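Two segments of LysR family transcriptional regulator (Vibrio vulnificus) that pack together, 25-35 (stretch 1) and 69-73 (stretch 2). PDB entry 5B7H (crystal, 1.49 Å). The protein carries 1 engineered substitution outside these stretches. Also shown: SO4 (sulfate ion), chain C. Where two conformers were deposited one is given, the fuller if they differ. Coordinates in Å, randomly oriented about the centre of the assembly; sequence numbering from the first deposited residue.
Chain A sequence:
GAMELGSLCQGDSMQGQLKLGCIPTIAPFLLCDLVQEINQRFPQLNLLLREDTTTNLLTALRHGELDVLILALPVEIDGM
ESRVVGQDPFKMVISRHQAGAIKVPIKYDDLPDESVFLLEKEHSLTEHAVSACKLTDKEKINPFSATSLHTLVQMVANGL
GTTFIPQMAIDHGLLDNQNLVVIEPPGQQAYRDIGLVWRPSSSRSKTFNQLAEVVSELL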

# COMPACT_ATOMS: atom_id res chain seq x y z
N THR A 25 -5.71 -0.76 -5.04
CA THR A 25 -4.91 -1.25 -6.18
C THR A 25 -4.79 -0.22 -7.30
O THR A 25 -4.30 -0.55 -8.39
N ILE A 26 -5.27 1.02 -7.08
CA ILE A 26 -5.03 2.13 -7.99
C ILE A 26 -4.23 3.23 -7.31
O ILE A 26 -3.27 3.75 -7.88
N ALA A 27 -4.60 3.56 -6.07
CA ALA A 27 -4.08 4.77 -5.41
C ALA A 27 -2.56 4.89 -5.39
O ALA A 27 -2.06 5.98 -5.71
N PRO A 28 -1.79 3.85 -5.04
CA PRO A 28 -0.33 4.02 -4.94
C PRO A 28 0.31 4.30 -6.29
O PRO A 28 1.47 4.69 -6.30
N PHE A 29 -0.37 4.01 -7.40
CA PHE A 29 0.25 4.05 -8.72
C PHE A 29 -0.23 5.29 -9.45
O PHE A 29 0.51 6.29 -9.55
N LEU A 30 -1.50 5.32 -9.85
CA LEU A 30 -2.00 6.39 -10.71
C LEU A 30 -1.96 7.75 -10.03
O LEU A 30 -1.77 8.77 -10.72
N LEU A 31 -2.20 7.83 -8.71
CA LEU A 31 -2.30 9.15 -8.09
C LEU A 31 -0.97 9.88 -8.04
O LEU A 31 -0.98 11.12 -8.04
N CYS A 32 0.14 9.16 -8.04
CA CYS A 32 1.43 9.83 -8.11
C CYS A 32 1.51 10.65 -9.39
O CYS A 32 1.90 11.83 -9.38
N ASP A 33 1.09 10.02 -10.51
CA ASP A 33 1.15 10.68 -11.81
C ASP A 33 0.15 11.83 -11.87
O ASP A 33 0.45 12.91 -12.40
N LEU A 34 -1.04 11.60 -11.30
CA LEU A 34 -2.07 12.64 -11.28
C LEU A 34 -1.58 13.88 -10.55
O LEU A 34 -1.75 15.00 -11.03
N VAL A 35 -0.98 13.70 -9.37
CA VAL A 35 -0.51 14.86 -8.61
C VAL A 35 0.56 15.63 -9.38
O VAL A 35 0.54 16.86 -9.42
N LEU A 69 -14.62 9.85 -6.83
CA LEU A 69 -13.85 8.62 -6.65
C LEU A 69 -13.19 8.25 -7.96
O LEU A 69 -13.74 8.51 -9.04
N ILE A 70 -12.04 7.61 -7.86
CA ILE A 70 -11.43 6.87 -8.96
C ILE A 70 -11.53 5.41 -8.57
O ILE A 70 -10.93 4.97 -7.55
N LEU A 71 -12.31 4.66 -9.34
CA LEU A 71 -12.61 3.27 -9.07
C LEU A 71 -12.21 2.42 -10.26
O LEU A 71 -12.05 2.91 -11.38
N ALA A 72 -12.05 1.12 -10.00
CA ALA A 72 -12.11 0.12 -11.06
C ALA A 72 -13.57 -0.27 -11.32
O ALA A 72 -14.34 -0.51 -10.38
N LEU A 73 -13.95 -0.29 -12.60
CA LEU A 73 -15.32 -0.59 -12.99
C LEU A 73 -15.34 -1.87 -13.83
O LEU A 73 -14.35 -2.21 -14.46

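The helix of stretch 1 and the strand of stretch 2 run at 133° to each other, their axes 10.8 Å apart at closest approach, and aliphatic side chains fill the space between them. No hydrogen bond crosses the interface, so the fit rests on apolar contact.

Thr 25, in the loop before the helix, contributes no side-chain contact to the strand. Its chi1 is p, and it binds the sulfate ion twice: its N donates to SO4 O3 at 2.9 Å and its OG1 donates to the same O3 at 2.6 Å. A threonine suits this position because its hydroxyl can join its own backbone amide in holding an anion, here probably one from the crystallisation liquor.

Ile 26 points toward the strand in the mt rotamer. This extended arm carries its CD1 to 3.7 Å from both Leu 71 C and Ala 72 N, and to 4.4 Å from Ala 72 CB. The side chain thus lies against strand backbone, where Leu 71 points its own side chain away and Ala 72 offers only a methyl. The other branch of Ile 26 is also used, its CG2 lying 4.2 Å from Ile 70 CG2.

Ala 27 points sideways, and Pro 28 and Phe 29 lie out of reach. One turn on from Ile 26, Leu 30 points toward the strand as a tp rotamer, with CD2 4.1 Å from Ile 70 CG2. Leu 31 leaves the backbone sideways, but its mt rotamer brings CD2 to 4.0 Å from Ile 70 CD1. Cys 32 and Asp 33, both partly exposed, make no contact with the strand. Leu 34, again tp and directed toward it, places CD2 4.1 Å from Ile 70 CD1.

Ile 70, itself mt, is therefore the hub: its branched, extended side chain meets four helix-side residues.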

# COMPACT_ATOMS: atom_id res chain seq x y z
CB THR A 25 -5.46 -2.57 -6.73
OG1 THR A 25 -6.80 -2.41 -7.23
CG2 THR A 25 -5.42 -3.65 -5.64
CB ILE A 26 -6.36 2.70 -8.56
CG1 ILE A 26 -7.12 1.64 -9.36
CG2 ILE A 26 -6.05 3.95 -9.41
CD1 ILE A 26 -8.50 2.17 -9.83
CB ALA A 27 -4.65 4.88 -3.99
CB PRO A 28 0.17 2.67 -4.41
CG PRO A 28 -1.04 1.99 -3.85
CD PRO A 28 -2.21 2.48 -4.69
CB PHE A 29 -0.09 2.73 -9.43
CG PHE A 29 0.07 1.50 -8.51
CD1 PHE A 29 1.31 1.19 -7.93
CD2 PHE A 29 -1.03 0.72 -8.20
CE1 PHE A 29 1.45 0.08 -7.09
CE2 PHE A 29 -0.91 -0.37 -7.37
CZ PHE A 29 0.34 -0.69 -6.80
CB LEU A 30 -3.43 6.04 -11.11
CG LEU A 30 -4.25 7.06 -11.86
CD1 LEU A 30 -3.66 7.29 -13.25
CD2 LEU A 30 -5.72 6.55 -11.99
CB LEU A 31 -2.91 9.06 -6.69
CG LEU A 31 -4.36 8.54 -6.68
CD1 LEU A 31 -4.83 8.54 -5.20
CD2 LEU A 31 -5.30 9.41 -7.54
CB CYS A 32 2.56 8.79 -8.13
SG CYS A 32 2.76 7.83 -6.60
CB ASP A 33 0.80 9.68 -12.93
CG ASP A 33 1.74 8.48 -13.02
OD1 ASP A 33 1.21 7.37 -13.33
OD2 ASP A 33 2.97 8.64 -12.81
CB LEU A 34 -3.38 12.07 -10.70
CG LEU A 34 -4.50 13.11 -10.62
CD1 LEU A 34 -4.90 13.67 -11.98
CD2 LEU A 34 -5.76 12.45 -9.90
CB VAL A 35 -0.03 14.42 -7.21
CG1 VAL A 35 0.86 15.51 -6.53
CG2 VAL A 35 -1.22 14.02 -6.33
CB LEU A 69 -14.75 7.43 -6.25
CG LEU A 69 -15.77 7.70 -5.12
CD1 LEU A 69 -16.65 6.44 -4.92
CD2 LEU A 69 -15.00 8.11 -3.84
CB ILE A 70 -9.99 7.32 -9.25
CG1 ILE A 70 -9.97 8.80 -9.68
CG2 ILE A 70 -9.40 6.38 -10.29
CD1 ILE A 70 -8.49 9.40 -9.91
CB LEU A 71 -14.13 3.06 -8.85
CG LEU A 71 -14.82 3.77 -7.66
CD1 LEU A 71 -16.25 3.33 -7.52
CD2 LEU A 71 -14.06 3.46 -6.38
CB ALA A 72 -11.26 -1.10 -10.69
CB LEU A 73 -15.90 0.59 -13.79
CG LEU A 73 -16.03 1.91 -13.00
CD1 LEU A 73 -16.67 2.93 -13.99
CD2 LEU A 73 -16.87 1.83 -11.72
S SO4 C . -8.97 -3.21 -4.47
O1 SO4 C . -10.46 -2.93 -4.61
O2 SO4 C . -8.72 -4.50 -5.17
O3 SO4 C . -8.26 -2.07 -5.05
O4 SO4 C . -8.65 -3.31 -3.06